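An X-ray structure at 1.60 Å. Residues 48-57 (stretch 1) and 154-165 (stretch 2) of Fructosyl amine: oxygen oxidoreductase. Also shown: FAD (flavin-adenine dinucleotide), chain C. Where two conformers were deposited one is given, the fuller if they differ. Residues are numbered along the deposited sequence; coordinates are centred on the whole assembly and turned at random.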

ATOM      1  N   GLY A  48       1.958  -4.367  -2.896  1.00 11.85           N
ATOM      2  CA  GLY A  48       1.652  -5.411  -1.907  1.00 11.91           C
ATOM      3  C   GLY A  48       2.701  -6.507  -1.856  1.00 11.88           C
ATOM      4  O   GLY A  48       2.659  -7.370  -0.977  1.00 12.72           O
ATOM      5  N   ASN A  49       3.644  -6.468  -2.793  1.00 11.06           N
ATOM      6  CA  ASN A  49       4.681  -7.482  -2.849  1.00 10.88           C
ATOM      7  C   ASN A  49       5.838  -7.107  -1.932  1.00 10.96           C
ATOM      8  O   ASN A  49       6.848  -6.532  -2.364  1.00 11.86           O
ATOM      9  CB  ASN A  49       5.155  -7.736  -4.277  1.00 11.35           C
ATOM     10  CG  ASN A  49       6.084  -8.931  -4.363  1.00 11.53           C
ATOM     11  OD1 ASN A  49       6.522  -9.467  -3.334  1.00 12.65           O
ATOM     12  ND2 ASN A  49       6.391  -9.363  -5.586  1.00 10.08           N
ATOM     13  N   ASP A  50       5.669  -7.438  -0.653  1.00 11.13           N
ATOM     14  CA  ASP A  50       6.567  -6.982   0.404  1.00 12.08           C
ATOM     15  C   ASP A  50       6.531  -8.056   1.485  1.00 11.71           C
ATOM     16  O   ASP A  50       5.501  -8.722   1.675  1.00 11.65           O
ATOM     17  CB  ASP A  50       5.967  -5.669   0.941  1.00 13.43           C
ATOM     18  CG  ASP A  50       6.931  -4.810   1.745  1.00 18.68           C
ATOM     19  OD1 ASP A  50       7.897  -5.330   2.340  1.00 22.67           O
ATOM     20  OD2 ASP A  50       6.668  -3.576   1.816  1.00 22.90           O
ATOM     21  N   VAL A  51       7.636  -8.225   2.209  1.00 10.50           N
ATOM     22  CA  VAL A  51       7.664  -9.239   3.293  1.00 11.01           C
ATOM     23  C   VAL A  51       6.866  -8.845   4.551  1.00 10.97           C
ATOM     24  O   VAL A  51       6.534  -9.696   5.391  1.00 11.33           O
ATOM     25  CB  VAL A  51       9.130  -9.705   3.641  1.00 11.97           C
ATOM     26  CG1 VAL A  51       9.772 -10.382   2.438  1.00 14.67           C
ATOM     27  CG2 VAL A  51       9.994  -8.541   4.164  1.00 13.18           C
ATOM     28  N   ASN A  52       6.515  -7.575   4.656  0.50 10.11           N
ATOM     29  CA  ASN A  52       5.655  -7.145   5.746  0.50  9.65           C
ATOM     30  C   ASN A  52       5.028  -5.806   5.487  0.50  9.73           C
ATOM     31  O   ASN A  52       5.606  -4.936   4.822  0.50  9.88           O
ATOM     32  CB  ASN A  52       6.393  -7.125   7.086  0.50  9.56           C
ATOM     33  CG  ASN A  52       7.821  -6.624   6.954  0.50 10.07           C
ATOM     34  OD1 ASN A  52       8.091  -5.652   6.241  0.50 12.11           O
ATOM     35  ND2 ASN A  52       8.744  -7.297   7.633  0.50 11.09           N
ATOM     36  N   LYS A  53       3.826  -5.675   6.022  1.00  9.57           N
ATOM     37  CA  LYS A  53       3.082  -4.415   6.033  1.00  9.96           C
ATOM     38  C   LYS A  53       2.463  -4.238   7.411  1.00 10.36           C
ATOM     39  O   LYS A  53       2.108  -5.221   8.085  1.00 10.25           O
ATOM     40  CB  LYS A  53       1.964  -4.403   4.976  1.00 10.71           C
ATOM     41  CG  LYS A  53       2.428  -4.492   3.511  1.00 10.66           C
ATOM     42  CD  LYS A  53       3.103  -3.225   3.007  1.00 12.89           C
ATOM     43  CE  LYS A  53       3.200  -3.309   1.495  1.00 14.63           C
ATOM     44  NZ  LYS A  53       4.068  -2.265   0.876  1.00 16.34           N
ATOM     45  N   VAL A  54       2.293  -2.984   7.817  1.00 10.55           N
ATOM     46  CA  VAL A  54       1.653  -2.696   9.099  1.00 11.25           C
ATOM     47  C   VAL A  54       0.138  -2.903   8.982  1.00 10.78           C
ATOM     48  O   VAL A  54      -0.492  -2.435   8.024  1.00 11.15           O
ATOM     49  CB  VAL A  54       1.907  -1.243   9.553  1.00 11.32           C
ATOM     50  CG1 VAL A  54       1.332  -1.029  10.950  1.00 12.56           C
ATOM     51  CG2 VAL A  54       3.384  -0.930   9.574  1.00 12.33           C
ATOM     52  N   ILE A  55      -0.433  -3.568   9.981  1.00 11.16           N
ATOM     53  CA  ILE A  55      -1.880  -3.710  10.116  1.00 11.88           C
ATOM     54  C   ILE A  55      -2.296  -3.019  11.418  1.00 12.95           C
ATOM     55  O   ILE A  55      -1.947  -3.475  12.508  1.00 13.19           O
ATOM     56  CB  ILE A  55      -2.304  -5.204  10.155  1.00 11.68           C
ATOM     57  CG1 ILE A  55      -1.678  -5.991   8.986  1.00 11.47           C
ATOM     58  CG2 ILE A  55      -3.841  -5.328  10.250  1.00 13.02           C
ATOM     59  CD1 ILE A  55      -2.058  -5.494   7.599  1.00 11.22           C
ATOM     60  N   SER A  56      -3.012  -1.912  11.283  1.00 14.71           N
ATOM     61  CA  SER A  56      -3.459  -1.128  12.437  1.00 16.84           C
ATOM     62  C   SER A  56      -4.681  -0.292  12.086  1.00 17.39           C
ATOM     63  O   SER A  56      -4.977  -0.085  10.911  1.00 17.19           O
ATOM     64  CB  SER A  56      -2.340  -0.213  12.922  1.00 18.46           C
ATOM     65  OG  SER A  56      -2.379   1.019  12.228  1.00 21.70           O
ATOM     66  N   SER A  57      -5.362   0.213  13.117  1.00 18.17           N
ATOM     67  CA  SER A  57      -6.598   0.988  12.943  1.00 19.40           C
ATOM     68  C   SER A  57      -6.414   2.519  12.910  1.00 19.52           C
ATOM     69  O   SER A  57      -7.386   3.259  13.090  1.00 21.03           O
ATOM     70  CB  SER A  57      -7.594   0.610  14.046  1.00 19.57           C
ATOM     71  OG  SER A  57      -7.014   0.820  15.320  1.00 22.82           O
ATOM     72  N   GLY A 154      -3.465  -5.955  19.281  1.00 15.55           N
ATOM     73  CA  GLY A 154      -4.518  -5.343  18.455  1.00 15.12           C
ATOM     74  C   GLY A 154      -3.965  -4.573  17.260  1.00 14.55           C
ATOM     75  O   GLY A 154      -4.689  -3.835  16.587  1.00 15.38           O
ATOM     76  N   ALA A 155      -2.673  -4.769  17.011  1.00 13.83           N
ATOM     77  CA  ALA A 155      -1.964  -4.161  15.876  1.00 13.24           C
ATOM     78  C   ALA A 155      -0.712  -4.973  15.651  1.00 12.71           C
ATOM     79  O   ALA A 155      -0.197  -5.619  16.568  1.00 12.89           O
ATOM     80  CB  ALA A 155      -1.591  -2.729  16.182  1.00 13.10           C
ATOM     81  N   GLY A 156      -0.191  -4.928  14.437  1.00 12.25           N
ATOM     82  CA  GLY A 156       0.979  -5.727  14.152  1.00 11.43           C
ATOM     83  C   GLY A 156       1.327  -5.635  12.697  1.00 11.15           C
ATOM     84  O   GLY A 156       1.310  -4.550  12.104  1.00 10.95           O
ATOM     85  N   TRP A 157       1.696  -6.780  12.135  1.00  9.98           N
ATOM     86  CA  TRP A 157       2.084  -6.817  10.736  1.00 10.18           C
ATOM     87  C   TRP A 157       1.580  -8.065  10.025  1.00 10.20           C
ATOM     88  O   TRP A 157       1.263  -9.069  10.665  1.00 10.22           O
ATOM     89  CB  TRP A 157       3.607  -6.686  10.610  1.00 10.29           C
ATOM     90  CG  TRP A 157       4.379  -7.833  11.196  1.00  9.71           C
ATOM     91  CD1 TRP A 157       4.813  -7.969  12.499  1.00 10.32           C
ATOM     92  CD2 TRP A 157       4.821  -9.004  10.501  1.00  9.84           C
ATOM     93  NE1 TRP A 157       5.511  -9.162  12.637  1.00 11.38           N
ATOM     94  CE2 TRP A 157       5.540  -9.802  11.426  1.00 11.04           C
ATOM     95  CE3 TRP A 157       4.710  -9.443   9.171  1.00 11.32           C
ATOM     96  CZ2 TRP A 157       6.104 -11.047  11.070  1.00 10.52           C
ATOM     97  CZ3 TRP A 157       5.293 -10.670   8.817  1.00 10.18           C
ATOM     98  CH2 TRP A 157       5.981 -11.448   9.761  1.00 11.82           C
ATOM     99  N   ALA A 158       1.467  -7.978   8.697  1.00  9.51           N
ATOM    100  CA  ALA A 158       1.099  -9.147   7.876  1.00  9.72           C
ATOM    101  C   ALA A 158       2.191  -9.463   6.892  1.00 10.00           C
ATOM    102  O   ALA A 158       2.846  -8.546   6.387  1.00 10.27           O
ATOM    103  CB  ALA A 158      -0.183  -8.891   7.110  1.00  9.79           C
ATOM    104  N   HIS A 159       2.379 -10.753   6.614  1.00  9.59           N
ATOM    105  CA  HIS A 159       3.256 -11.145   5.515  1.00  9.80           C
ATOM    106  C   HIS A 159       2.569 -10.870   4.195  1.00  9.40           C
ATOM    107  O   HIS A 159       1.792 -11.697   3.697  1.00  9.29           O
ATOM    108  CB  HIS A 159       3.720 -12.594   5.616  1.00  9.82           C
ATOM    109  CG  HIS A 159       4.911 -12.868   4.761  1.00 10.70           C
ATOM    110  ND1 HIS A 159       4.905 -12.661   3.398  1.00  9.88           N
ATOM    111  CD2 HIS A 159       6.174 -13.240   5.082  1.00 10.15           C
ATOM    112  CE1 HIS A 159       6.102 -12.942   2.909  1.00 11.74           C
ATOM    113  NE2 HIS A 159       6.893 -13.291   3.912  1.00 12.67           N
ATOM    114  N   ALA A 160       2.836  -9.686   3.651  1.00  9.41           N
ATOM    115  CA  ALA A 160       2.042  -9.172   2.528  1.00  9.35           C
ATOM    116  C   ALA A 160       2.115 -10.050   1.281  1.00 10.06           C
ATOM    117  O   ALA A 160       1.073 -10.437   0.710  1.00  9.64           O
ATOM    118  CB  ALA A 160       2.429  -7.703   2.201  1.00  9.94           C
ATOM    119  N   ARG A 161       3.336 -10.375   0.875  1.00 10.28           N
ATOM    120  CA  ARG A 161       3.532 -11.202  -0.308  1.00 10.30           C
ATOM    121  C   ARG A 161       2.828 -12.557  -0.170  1.00 10.36           C
ATOM    122  O   ARG A 161       2.093 -12.983  -1.079  1.00  9.99           O
ATOM    123  CB  ARG A 161       5.010 -11.387  -0.600  1.00 10.56           C
ATOM    124  CG  ARG A 161       5.258 -12.258  -1.822  1.00 12.06           C
ATOM    125  CD  ARG A 161       6.669 -12.835  -1.782  1.00 19.00           C
ATOM    126  NE  ARG A 161       6.712 -13.930  -0.814  1.00 21.22           N
ATOM    127  CZ  ARG A 161       7.810 -14.450  -0.268  1.00 22.07           C
ATOM    128  NH1 ARG A 161       9.033 -13.993  -0.564  1.00 23.50           N
ATOM    129  NH2 ARG A 161       7.679 -15.440   0.587  1.00 19.56           N
ATOM    130  N   ASN A 162       3.031 -13.236   0.958  1.00  9.22           N
ATOM    131  CA  ASN A 162       2.394 -14.541   1.144  1.00  9.12           C
ATOM    132  C   ASN A 162       0.857 -14.460   1.179  1.00  9.29           C
ATOM    133  O   ASN A 162       0.174 -15.362   0.669  1.00  8.97           O
ATOM    134  CB  ASN A 162       2.958 -15.242   2.383  1.00  9.54           C
ATOM    135  CG  ASN A 162       4.400 -15.706   2.184  1.00 10.10           C
ATOM    136  OD1 ASN A 162       4.913 -15.755   1.058  1.00 10.31           O
ATOM    137  ND2 ASN A 162       5.059 -16.055   3.285  1.00 11.28           N
ATOM    138  N   ALA A 163       0.318 -13.377   1.750  1.00  8.31           N
ATOM    139  CA  ALA A 163      -1.145 -13.185   1.783  1.00  8.56           C
ATOM    140  C   ALA A 163      -1.701 -12.923   0.372  1.00  8.65           C
ATOM    141  O   ALA A 163      -2.764 -13.454  -0.021  1.00  8.98           O
ATOM    142  CB  ALA A 163      -1.511 -12.025   2.712  1.00  8.85           C
ATOM    143  N   LEU A 164      -0.982 -12.097  -0.382  1.00  8.44           N
ATOM    144  CA  LEU A 164      -1.359 -11.777  -1.772  1.00  9.02           C
ATOM    145  C   LEU A 164      -1.395 -13.047  -2.629  1.00  8.65           C
ATOM    146  O   LEU A 164      -2.363 -13.299  -3.354  1.00  9.19           O
ATOM    147  CB  LEU A 164      -0.373 -10.746  -2.348  1.00  9.58           C
ATOM    148  CG  LEU A 164      -0.576 -10.292  -3.795  1.00 11.28           C
ATOM    149  CD1 LEU A 164      -1.919  -9.601  -3.961  1.00 14.14           C
ATOM    150  CD2 LEU A 164       0.580  -9.337  -4.155  1.00 11.75           C
ATOM    151  N   VAL A 165      -0.338 -13.850  -2.526  1.00  8.85           N
ATOM    152  CA  VAL A 165      -0.239 -15.122  -3.250  1.00  9.42           C
ATOM    153  C   VAL A 165      -1.362 -16.073  -2.805  1.00  9.13           C
ATOM    154  O   VAL A 165      -2.033 -16.656  -3.644  1.00  9.50           O
ATOM    155  CB  VAL A 165       1.161 -15.758  -3.076  1.00  9.82           C
ATOM    156  CG1 VAL A 165       1.200 -17.172  -3.630  1.00 10.10           C
ATOM    157  CG2 VAL A 165       2.222 -14.906  -3.794  1.00  9.54           C
TER
HETATM  158  PA  FAD C 500      -0.721  -2.639  -6.452  1.00  9.66           P
HETATM  159  O1A FAD C 500      -0.784  -3.693  -5.434  1.00 10.32           O
HETATM  160  O2A FAD C 500       0.572  -1.916  -6.654  1.00  9.99           O
HETATM  161  O5B FAD C 500      -1.211  -3.340  -7.782  1.00 10.46           O
HETATM  162  C5B FAD C 500      -1.190  -2.692  -9.057  1.00 10.37           C
HETATM  163  C4B FAD C 500      -1.121  -3.802 -10.114  1.00 11.02           C
HETATM  164  O4B FAD C 500      -1.335  -3.101 -11.354  1.00  9.92           O
HETATM  165  C3B FAD C 500       0.323  -4.355 -10.146  1.00 11.02           C
HETATM  166  O3B FAD C 500       0.344  -5.765  -9.873  1.00 12.08           O
HETATM  167  C2B FAD C 500       0.750  -4.042 -11.589  1.00  9.60           C
HETATM  168  O2B FAD C 500       1.557  -5.110 -12.177  1.00 12.18           O
HETATM  169  C1B FAD C 500      -0.618  -3.837 -12.298  1.00 11.05           C
HETATM  170  N9A FAD C 500      -0.362  -3.172 -13.612  1.00 10.58           N
HETATM  171  C8A FAD C 500       0.507  -2.180 -13.899  1.00 10.90           C
HETATM  172  N7A FAD C 500       0.456  -1.924 -15.223  1.00  9.14           N
HETATM  173  C5A FAD C 500      -0.444  -2.758 -15.765  1.00  8.71           C
HETATM  174  C6A FAD C 500      -0.907  -2.972 -17.068  1.00  9.40           C
HETATM  175  N6A FAD C 500      -0.408  -2.245 -18.095  1.00 10.29           N
HETATM  176  N1A FAD C 500      -1.845  -3.917 -17.276  1.00  9.55           N
HETATM  177  C2A FAD C 500      -2.336  -4.647 -16.268  1.00  9.77           C
HETATM  178  N3A FAD C 500      -1.913  -4.472 -15.011  1.00  8.96           N
HETATM  179  C4A FAD C 500      -0.971  -3.536 -14.745  1.00  8.87           C
HETATM  180  N1  FAD C 500      -0.309  -0.221   3.270  1.00  9.29           N
HETATM  181  C2  FAD C 500      -0.720  -0.722   4.503  1.00  9.88           C
HETATM  182  O2  FAD C 500      -1.902  -0.987   4.730  1.00 10.41           O
HETATM  183  N3  FAD C 500       0.234  -0.919   5.502  1.00  9.88           N
HETATM  184  C4  FAD C 500       1.578  -0.618   5.304  1.00 11.21           C
HETATM  185  O4  FAD C 500       2.396  -0.810   6.212  1.00 10.70           O
HETATM  186  C4X FAD C 500       1.974  -0.096   4.063  1.00 10.49           C
HETATM  187  N5  FAD C 500       3.309   0.232   3.835  1.00 11.11           N
HETATM  188  C5X FAD C 500       3.718   0.579   2.550  1.00  9.98           C
HETATM  189  C6  FAD C 500       5.081   0.697   2.295  1.00 11.30           C
HETATM  190  C7  FAD C 500       5.528   0.997   1.014  1.00 11.37           C
HETATM  191  C7M FAD C 500       7.042   1.138   0.798  1.00 11.77           C
HETATM  192  C8  FAD C 500       4.616   1.154  -0.028  1.00 10.75           C
HETATM  193  C8M FAD C 500       5.122   1.410  -1.467  1.00 11.57           C
HETATM  194  C9  FAD C 500       3.245   1.017   0.232  1.00 10.37           C
HETATM  195  C9A FAD C 500       2.788   0.716   1.522  1.00  9.09           C
HETATM  196  N10 FAD C 500       1.417   0.585   1.816  1.00  9.79           N
HETATM  197  C10 FAD C 500       1.025   0.094   3.061  1.00  9.91           C
HETATM  198  C1' FAD C 500       0.400   0.943   0.818  1.00  8.36           C
HETATM  199  C2' FAD C 500      -0.056  -0.310   0.068  1.00  8.62           C
HETATM  200  O2' FAD C 500       1.086  -1.136  -0.246  1.00  9.46           O
HETATM  201  C3' FAD C 500      -0.781   0.107  -1.209  1.00  7.33           C
HETATM  202  O3' FAD C 500      -1.734   1.144  -0.894  1.00  9.64           O
HETATM  203  C4' FAD C 500      -1.552  -1.055  -1.843  1.00  8.43           C
HETATM  204  O4' FAD C 500      -0.767  -2.246  -1.897  1.00  9.75           O
HETATM  205  C5' FAD C 500      -1.961  -0.658  -3.266  1.00  9.58           C
HETATM  206  O5' FAD C 500      -2.735  -1.714  -3.858  1.00  8.86           O
HETATM  207  P   FAD C 500      -3.227  -1.594  -5.379  1.00  9.27           P
HETATM  208  O1P FAD C 500      -3.945  -0.296  -5.556  1.00  9.53           O
HETATM  209  O2P FAD C 500      -3.902  -2.872  -5.683  1.00  9.14           O
HETATM  210  O3P FAD C 500      -1.874  -1.531  -6.244  1.00  9.07           O
HETATM  211  O   HOH W   1      -4.889  -1.023  15.758  1.00 26.09           O

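The strongest links between the two stretches are backbone hydrogen bonds. Residues 53-55 and 156-158 form a short antiparallel pair of strands. Lys53 and Ala158 bond in both directions: Ala158 N donates to Lys53 O at 2.9 Å, and Lys53 N donates to Ala158 O at 3.1 Å. Ile55 and Gly156 repeat the pattern, with Ile55 N to Gly156 O at 2.9 Å and Gly156 N to Ile55 O at 3.0 Å. Between these pairs, Val54 faces Trp157 without such bonds. This leaves the polar backbone atoms of Val54 free for the flavin: Val54 N donates to FAD O4 at 2.7 Å, and FAD N3 donates to Val54 O at 3.0 Å.

A fifth cross-link lies at the helix start, where Arg161 N donates to Asp50 O at 2.8 Å. His159 caps this helix; His159 ND1 accepts from Asn162 N at 3.1 Å. NH groups in the first turn of a helix have no preceding turn of carbonyls to bond to, so Asp50 O serves Arg161 N and His159 ND1 serves Asn162 N. Within stretch 1, Lys53 NZ and Asp50 OD2 form a salt bridge at 3.1 Å. Lys53 NZ also makes a weak hydrogen bond to FAD O2' at 3.4 Å.

CA-H...O contacts supplement the strand pairing. Asn52 CA lies 3.2 Å from Ala158 O, and Trp157 CA lies 3.1 Å from Lys53 O. Val51 CA sits over a face of the His159 ring, 4.3 Å from the ring centroid.

Side-chain contacts extend the interface. Ile55 and Ala158 share one face of the sheet and meet at 3.8 Å, CG1 to CB. Ala160 points toward stretch 1. Ala160 CB is 3.2 Å from Gly48 O and 3.5 Å from the aliphatic CG of Lys53. On the other face, Trp157 CE3 comes within 3.5 Å of Asn52 CB. The contact buries 670 Å², summed over both sides.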